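Local coordinates for protein putative ABC transporter subunit, substrate-binding component (PDB 4EVQ) that binds 4-hydroxybenzoate as the solute-binding component of an ABC transporter, and so probably delivers lignin-derived aromatic acids for uptake, at residues A[16-21]-A[82-87]; A[105-110]-A[312-317]. One frame throughout, in Å; residues are numbered along the deposited sequence.

How the interactions relate
Both interactions belong to the same lobe and meet at strand 85-88. Interaction 1 pairs that strand with strand 17-23, and segment 105-110 of interaction 2 continues the same sheet on the other edge of it: Leu-86 N lies 2.9 Å from Pro-108 O, and Leu-86 O 2.9 Å from Ile-110 N, both probable hydrogen bonds. Their chemistry follows their place. Interaction 1 is largely buried, with backbone bonds, one aspartate-to-backbone bond and branched aliphatic side chains on a sheet face. Interaction 2, centred about 11 Å from it, is only partly buried, and joins a helix-to-strand loop to helix 314-322 through an arginine, an aspartate, two waters and one proline-leucine contact.

Interaction 1. Residues A[16-21]-A[82-87]; sequences ALKVGL and KADVLI
Val-19 pairs with Val-85, Gly-20 with Leu-86 and Leu-21 with Ile-87 in parallel register, the short strand axes 4.7 Å apart and inclined by 27°. Gly-20 is bonded through both its backbone N and its O: the N donates to Val-85 O, and the O accepts from Ile-87 N at 2.8 Å, nearly in line with the carbonyl. Just ahead of strand 85-87, Asp-84 N donates to Lys-18 O at 2.8 Å, and Val-85 N does so weakly. The carboxylate of Asp-84 adds a side-chain bond ahead of the first bridge: OD2 receives Lys-18 N at 2.8 Å through its anti lone pair, the N-H...O angle being 173°. Asp-84 CG stands anti to its carbonyl carbon (chi1 -65°). Through these bonds Asp-84 grips both backbone polar atoms of Lys-18. With strand 54-62 bonded to the other edge of 17-23, this is the parallel core of a periplasmic-binding-protein lobe. On the face shared by the valines, Val-19 CG1 meets Ile-87 CD1 at 3.7 Å, the two side chains crossing; Leu-300 of helix 288-306 packs on Val-19 and Val-85. Leu-21 and Ile-87 lie side by side, Leu-21 CD2 against Ile-87 CB at 3.7 Å. Lys-18 turns its amine to Glu-81 O.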
ATOM      1  N   ALA A  16      -4.288  25.282 -14.361  1.00 29.37           N
ATOM      2  CA  ALA A  16      -4.193  24.257 -13.321  1.00 27.71           C
ATOM      3  C   ALA A  16      -3.026  23.296 -13.599  1.00 25.85           C
ATOM      4  O   ALA A  16      -2.679  23.032 -14.752  1.00 25.55           O
ATOM      5  CB  ALA A  16      -5.501  23.505 -13.215  1.00 30.04           C
ATOM      6  N   LEU A  17      -2.387  22.820 -12.533  1.00 23.47           N
ATOM      7  CA  LEU A  17      -1.411  21.739 -12.619  1.00 22.90           C
ATOM      8  C   LEU A  17      -2.211  20.475 -12.898  1.00 20.54           C
ATOM      9  O   LEU A  17      -3.174  20.186 -12.177  1.00 21.34           O
ATOM     10  CB  LEU A  17      -0.690  21.617 -11.272  1.00 26.48           C
ATOM     11  CG  LEU A  17       0.680  20.968 -11.177  1.00 30.85           C
ATOM     12  CD1 LEU A  17       1.474  21.636 -10.047  1.00 31.64           C
ATOM     13  CD2 LEU A  17       0.558  19.519 -10.928  1.00 33.11           C
ATOM     14  N   LYS A  18      -1.846  19.733 -13.939  1.00 19.28           N
ATOM     15  CA  LYS A  18      -2.578  18.524 -14.307  1.00 18.55           C
ATOM     16  C   LYS A  18      -1.911  17.328 -13.672  1.00 15.53           C
ATOM     17  O   LYS A  18      -0.788  16.960 -13.997  1.00 15.42           O
ATOM     18  CB  LYS A  18      -2.655  18.335 -15.824  1.00 21.56           C
ATOM     19  CG  LYS A  18      -3.326  19.473 -16.540  1.00 26.53           C
ATOM     20  CD  LYS A  18      -3.406  19.178 -18.026  1.00 30.60           C
ATOM     21  CE  LYS A  18      -4.463  18.125 -18.312  1.00 33.70           C
ATOM     22  NZ  LYS A  18      -4.777  18.154 -19.791  1.00 35.78           N
ATOM     23  N   VAL A  19      -2.631  16.729 -12.754  1.00 14.50           N
ATOM     24  CA  VAL A  19      -2.148  15.565 -12.014  1.00 14.33           C
ATOM     25  C   VAL A  19      -2.893  14.353 -12.563  1.00 13.83           C
ATOM     26  O   VAL A  19      -4.123  14.224 -12.411  1.00 14.48           O
ATOM     27  CB  VAL A  19      -2.348  15.746 -10.524  1.00 16.77           C
ATOM     28  CG1 VAL A  19      -1.858  14.484  -9.794  1.00 18.53           C
ATOM     29  CG2 VAL A  19      -1.581  16.953  -9.998  1.00 18.88           C
ATOM     30  N   GLY A  20      -2.166  13.486 -13.250  1.00 14.76           N
ATOM     31  CA  GLY A  20      -2.747  12.275 -13.767  1.00 13.73           C
ATOM     32  C   GLY A  20      -2.827  11.219 -12.702  1.00 12.90           C
ATOM     33  O   GLY A  20      -1.819  10.963 -12.056  1.00 14.81           O
ATOM     34  N   LEU A  21      -3.999  10.647 -12.505  1.00 10.99           N
ATOM     35  CA  LEU A  21      -4.230   9.623 -11.489  1.00 12.54           C
ATOM     36  C   LEU A  21      -4.572   8.375 -12.180  1.00 13.17           C
ATOM     37  O   LEU A  21      -5.659   8.271 -12.772  1.00 16.04           O
ATOM     38  CB  LEU A  21      -5.354   9.952 -10.534  1.00 15.11           C
ATOM     39  CG  LEU A  21      -5.311  11.175  -9.686  1.00 15.57           C
ATOM     40  CD1 LEU A  21      -6.432  11.113  -8.622  1.00 15.94           C
ATOM     41  CD2 LEU A  21      -3.977  11.242  -8.984  1.00 16.51           C
ATOM     42  N   LYS A  82      -1.124  15.123 -21.453  1.00 18.94           N
ATOM     43  CA  LYS A  82       0.003  15.989 -21.064  1.00 19.99           C
ATOM     44  C   LYS A  82       0.028  16.252 -19.560  1.00 17.69           C
ATOM     45  O   LYS A  82       0.171  17.384 -19.112  1.00 19.29           O
ATOM     46  CB  LYS A  82      -0.034  17.302 -21.871  1.00 24.74           C
ATOM     47  CG  LYS A  82      -0.060  17.061 -23.401  1.00 29.79           C
ATOM     48  CD  LYS A  82      -0.193  18.360 -24.187  1.00 33.76           C
ATOM     49  CE  LYS A  82      -1.528  19.090 -23.907  1.00 36.73           C
ATOM     50  NZ  LYS A  82      -1.873  20.066 -24.988  1.00 38.60           N
ATOM     51  N   ALA A  83      -0.018  15.178 -18.759  1.00 15.97           N
ATOM     52  CA  ALA A  83      -0.005  15.377 -17.328  1.00 16.22           C
ATOM     53  C   ALA A  83       1.305  16.030 -16.913  1.00 16.62           C
ATOM     54  O   ALA A  83       2.353  15.762 -17.475  1.00 16.43           O
ATOM     55  CB  ALA A  83      -0.124  14.039 -16.636  1.00 16.31           C
ATOM     56  N   ASP A  84       1.244  16.807 -15.850  1.00 14.41           N
ATOM     57  CA  ASP A  84       2.437  17.405 -15.277  1.00 14.46           C
ATOM     58  C   ASP A  84       3.085  16.495 -14.248  1.00 14.74           C
ATOM     59  O   ASP A  84       4.286  16.562 -13.981  1.00 14.65           O
ATOM     60  CB  ASP A  84       2.094  18.744 -14.603  1.00 16.05           C
ATOM     61  CG  ASP A  84       1.619  19.801 -15.601  1.00 18.80           C
ATOM     62  OD1 ASP A  84       2.377  20.094 -16.563  1.00 20.50           O
ATOM     63  OD2 ASP A  84       0.497  20.314 -15.410  1.00 19.77           O
ATOM     64  N   VAL A  85       2.249  15.659 -13.629  1.00 13.32           N
ATOM     65  CA  VAL A  85       2.660  14.723 -12.567  1.00 12.88           C
ATOM     66  C   VAL A  85       1.817  13.494 -12.745  1.00 11.39           C
ATOM     67  O   VAL A  85       0.678  13.602 -13.204  1.00 12.67           O
ATOM     68  CB  VAL A  85       2.370  15.320 -11.146  1.00 15.35           C
ATOM     69  CG1 VAL A  85       2.680  14.313 -10.005  1.00 15.14           C
ATOM     70  CG2 VAL A  85       3.180  16.643 -10.947  1.00 17.96           C
ATOM     71  N   LEU A  86       2.394  12.339 -12.433  1.00  9.86           N
ATOM     72  CA  LEU A  86       1.705  11.056 -12.516  1.00 10.57           C
ATOM     73  C   LEU A  86       1.652  10.378 -11.150  1.00  9.69           C
ATOM     74  O   LEU A  86       2.669  10.264 -10.472  1.00 11.34           O
ATOM     75  CB  LEU A  86       2.437  10.144 -13.493  1.00 12.03           C
ATOM     76  CG  LEU A  86       1.952   8.714 -13.669  1.00 13.20           C
ATOM     77  CD1 LEU A  86       0.563   8.679 -14.254  1.00 13.41           C
ATOM     78  CD2 LEU A  86       2.924   7.996 -14.594  1.00 14.09           C
ATOM     79  N   ILE A  87       0.452  10.029 -10.728  1.00  9.85           N
ATOM     80  CA  ILE A  87       0.250   9.326  -9.445  1.00  9.67           C
ATOM     81  C   ILE A  87      -0.504   8.027  -9.721  1.00  8.95           C
ATOM     82  O   ILE A  87      -1.634   8.035 -10.211  1.00 10.37           O
ATOM     83  CB  ILE A  87      -0.471  10.202  -8.397  1.00 10.52           C
ATOM     84  CG1 ILE A  87       0.328  11.480  -8.146  1.00 11.43           C
ATOM     85  CG2 ILE A  87      -0.730   9.402  -7.099  1.00 11.38           C
ATOM     86  CD1 ILE A  87      -0.327  12.423  -7.190  1.00 13.03           C
TER

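Interaction 2. Residues A[105-110]-A[312-317]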
ATOM      1  N   ASP A 105      10.567   8.696 -19.176  1.00 15.89           N
ATOM      2  CA  ASP A 105      10.031   9.989 -19.576  1.00 15.49           C
ATOM      3  C   ASP A 105      10.542  11.134 -18.695  1.00 15.70           C
ATOM      4  O   ASP A 105      10.817  12.226 -19.188  1.00 17.85           O
ATOM      5  CB  ASP A 105       8.509   9.942 -19.513  1.00 18.05           C
ATOM      6  CG  ASP A 105       7.895  11.244 -19.862  1.00 19.79           C
ATOM      7  OD1 ASP A 105       7.754  11.516 -21.074  1.00 21.75           O
ATOM      8  OD2 ASP A 105       7.597  12.036 -18.953  1.00 19.20           O
ATOM      9  N   GLY A 106      10.672  10.904 -17.406  1.00 15.18           N
ATOM     10  CA  GLY A 106      11.115  11.885 -16.443  1.00 15.69           C
ATOM     11  C   GLY A 106      10.016  12.620 -15.685  1.00 14.45           C
ATOM     12  O   GLY A 106      10.286  13.343 -14.762  1.00 14.80           O
ATOM     13  N   ILE A 107       8.760  12.463 -16.088  1.00 13.09           N
ATOM     14  CA  ILE A 107       7.659  13.078 -15.383  1.00 12.08           C
ATOM     15  C   ILE A 107       7.698  12.712 -13.868  1.00 11.21           C
ATOM     16  O   ILE A 107       7.921  11.539 -13.486  1.00 11.90           O
ATOM     17  CB  ILE A 107       6.292  12.617 -15.987  1.00 11.72           C
ATOM     18  CG1 ILE A 107       5.111  13.322 -15.341  1.00 12.88           C
ATOM     19  CG2 ILE A 107       6.136  11.083 -15.857  1.00 12.84           C
ATOM     20  CD1 ILE A 107       3.787  13.093 -16.131  1.00 12.29           C
ATOM     21  N   PRO A 108       7.449  13.695 -12.984  1.00 11.98           N
ATOM     22  CA  PRO A 108       7.399  13.339 -11.540  1.00 12.17           C
ATOM     23  C   PRO A 108       6.303  12.323 -11.329  1.00 11.30           C
ATOM     24  O   PRO A 108       5.163  12.498 -11.768  1.00 11.13           O
ATOM     25  CB  PRO A 108       7.054  14.667 -10.870  1.00 12.86           C
ATOM     26  CG  PRO A 108       7.635  15.746 -11.853  1.00 12.46           C
ATOM     27  CD  PRO A 108       7.317  15.156 -13.203  1.00 12.22           C
ATOM     28  N   THR A 109       6.679  11.235 -10.662  1.00  9.94           N
ATOM     29  CA  THR A 109       5.817  10.040 -10.513  1.00 10.44           C
ATOM     30  C   THR A 109       5.799   9.589  -9.069  1.00  9.56           C
ATOM     31  O   THR A 109       6.851   9.335  -8.481  1.00 10.95           O
ATOM     32  CB  THR A 109       6.345   8.921 -11.408  1.00 11.87           C
ATOM     33  OG1 THR A 109       6.314   9.352 -12.763  1.00 12.76           O
ATOM     34  CG2 THR A 109       5.506   7.657 -11.279  1.00 11.36           C
ATOM     35  N   ILE A 110       4.609   9.449  -8.512  1.00  8.80           N
ATOM     36  CA  ILE A 110       4.444   8.976  -7.145  1.00  8.93           C
ATOM     37  C   ILE A 110       3.536   7.735  -7.150  1.00  9.03           C
ATOM     38  O   ILE A 110       2.430   7.779  -7.643  1.00  8.80           O
ATOM     39  CB  ILE A 110       3.846  10.087  -6.233  1.00  9.31           C
ATOM     40  CG1 ILE A 110       4.654  11.378  -6.353  1.00 10.63           C
ATOM     41  CG2 ILE A 110       3.675   9.573  -4.816  1.00 10.17           C
ATOM     42  CD1 ILE A 110       3.938  12.577  -5.730  1.00 13.27           C
ATOM     43  N   ALA A 312       7.792  23.089 -14.724  1.00 29.63           N
ATOM     44  CA  ALA A 312       8.720  22.894 -15.823  1.00 28.82           C
ATOM     45  C   ALA A 312      10.070  22.485 -15.260  1.00 27.22           C
ATOM     46  O   ALA A 312      10.853  21.801 -15.934  1.00 26.73           O
ATOM     47  CB  ALA A 312       8.862  24.172 -16.694  1.00 30.09           C
ATOM     48  N   LYS A 313      10.350  22.922 -14.033  1.00 25.61           N
ATOM     49  CA  LYS A 313      11.609  22.607 -13.357  1.00 24.79           C
ATOM     50  C   LYS A 313      11.548  21.203 -12.741  1.00 22.61           C
ATOM     51  O   LYS A 313      11.606  21.068 -11.506  1.00 21.52           O
ATOM     52  CB  LYS A 313      11.887  23.638 -12.262  1.00 26.11           C
ATOM     53  CG  LYS A 313      12.308  25.055 -12.816  1.00 28.90           C
ATOM     54  CD  LYS A 313      12.493  26.071 -11.676  1.00 31.07           C
ATOM     55  CE  LYS A 313      13.113  27.393 -12.181  1.00 34.08           C
ATOM     56  NZ  LYS A 313      12.328  28.570 -11.718  1.00 36.10           N
ATOM     57  N   ARG A 314      11.430  20.185 -13.603  1.00 21.43           N
ATOM     58  CA  ARG A 314      11.178  18.799 -13.166  1.00 20.36           C
ATOM     59  C   ARG A 314      12.313  18.252 -12.326  1.00 19.26           C
ATOM     60  O   ARG A 314      12.069  17.597 -11.341  1.00 17.84           O
ATOM     61  CB  ARG A 314      10.965  17.832 -14.342  1.00 22.04           C
ATOM     62  CG  ARG A 314       9.615  17.923 -14.976  1.00 23.21           C
ATOM     63  CD  ARG A 314       9.414  16.892 -16.014  1.00 22.81           C
ATOM     64  NE  ARG A 314       8.033  16.953 -16.493  1.00 24.81           N
ATOM     65  CZ  ARG A 314       7.572  16.217 -17.482  1.00 26.26           C
ATOM     66  NH1 ARG A 314       8.386  15.388 -18.069  1.00 27.13           N
ATOM     67  NH2 ARG A 314       6.282  16.292 -17.851  1.00 28.77           N
ATOM     68  N   LYS A 315      13.552  18.515 -12.730  0.55 20.04           N
ATOM     69  CA  LYS A 315      14.709  17.978 -12.017  0.55 21.59           C
ATOM     70  C   LYS A 315      14.747  18.484 -10.582  0.55 19.63           C
ATOM     71  O   LYS A 315      14.972  17.728  -9.635  0.55 19.45           O
ATOM     72  CB  LYS A 315      15.992  18.354 -12.758  0.55 25.14           C
ATOM     73  CG  LYS A 315      17.252  17.691 -12.232  0.55 27.80           C
ATOM     74  CD  LYS A 315      18.457  17.929 -13.164  0.55 29.75           C
ATOM     75  CE  LYS A 315      18.097  17.812 -14.661  0.55 31.20           C
ATOM     76  NZ  LYS A 315      18.439  16.487 -15.253  0.55 32.33           N
ATOM     77  N   GLU A 316      14.490  19.767 -10.424  1.00 19.15           N
ATOM     78  CA  GLU A 316      14.497  20.410  -9.144  1.00 17.87           C
ATOM     79  C   GLU A 316      13.289  19.971  -8.293  1.00 16.69           C
ATOM     80  O   GLU A 316      13.417  19.758  -7.086  1.00 17.78           O
ATOM     81  CB  GLU A 316      14.459  21.916  -9.406  1.00 19.30           C
ATOM     82  CG  GLU A 316      15.690  22.461 -10.159  1.00 22.16           C
ATOM     83  CD  GLU A 316      15.699  22.352 -11.702  1.00 24.30           C
ATOM     84  OE1 GLU A 316      14.783  21.833 -12.350  1.00 22.92           O
ATOM     85  OE2 GLU A 316      16.689  22.840 -12.279  1.00 28.04           O
ATOM     86  N   LEU A 317      12.133  19.859  -8.926  1.00 16.12           N
ATOM     87  CA  LEU A 317      10.958  19.359  -8.246  1.00 14.48           C
ATOM     88  C   LEU A 317      11.206  17.937  -7.705  1.00 13.16           C
ATOM     89  O   LEU A 317      10.971  17.676  -6.529  1.00 13.38           O
ATOM     90  CB  LEU A 317       9.797  19.386  -9.230  1.00 13.83           C
ATOM     91  CG  LEU A 317       8.409  19.092  -8.600  1.00 16.11           C
ATOM     92  CD1 LEU A 317       7.296  19.639  -9.489  1.00 17.41           C
ATOM     93  CD2 LEU A 317       8.168  17.603  -8.368  1.00 17.28           C
TER
HETATM   94  O   HOH W   1       6.282  14.247 -19.723  1.00 24.98           O
HETATM   95  O   HOH W   2      11.037  14.893 -18.064  1.00 28.10           O
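The Arg-314 guanidinium carries Ile-107 CA over one face, 3.6 Å above the plane and displaced toward the rim, while two waters lie in plane at its edge. Asp-105 OD2 and Pro-108 CD approach obliquely. Water 1 accepts from NH2 and donates to Asp-105 OD2 at 2.7 Å; water 2 accepts from Arg-314 NH1 at 2.7 Å and donates to Asp-105 O. The direct ion pair, Asp-105 OD2 to Arg-314 NH1, is longer at 3.6 Å, with carboxylate and guanidinium planes 58° apart, so water 1 makes the hydrogen-bonded link between the charges, and water 2 ties the guanidinium to the backbone. Asp-105 is itself held by an Asx turn: Ile-107 N donates to Asp-105 OD2 at 3.1 Å, meeting it on the anti side and 22° out of the carboxylate plane. The arginine chain is extended from CG to NE, chi3 (174°) placing Arg-314 NE 3.8 Å from Pro-108 CD; the two side chains cross at about a right angle. One helical turn on, Leu-317 CD2 touches Pro-108 CG at 4.0 Å, and Met-321 of the same helix also reaches the ring. The contact thus sets the first turn of helix 314-322 against the turn that leads from helix 92-105 into strand 109-111, a helix-to-strand connection of the alpha/beta lobe. An alanine at Arg-314 would probably leave Asp-105 without its cationic mate, the two waters without their guanidinium donors, and a gap beside Pro-108 CD. Because the Asp-105/Arg-314 ion pair is long and the hydrogen bonds across the contact run through water, the polar half is likely to contribute a modest, solvent-screened attraction, whereas proline and leucine provide the apolar half.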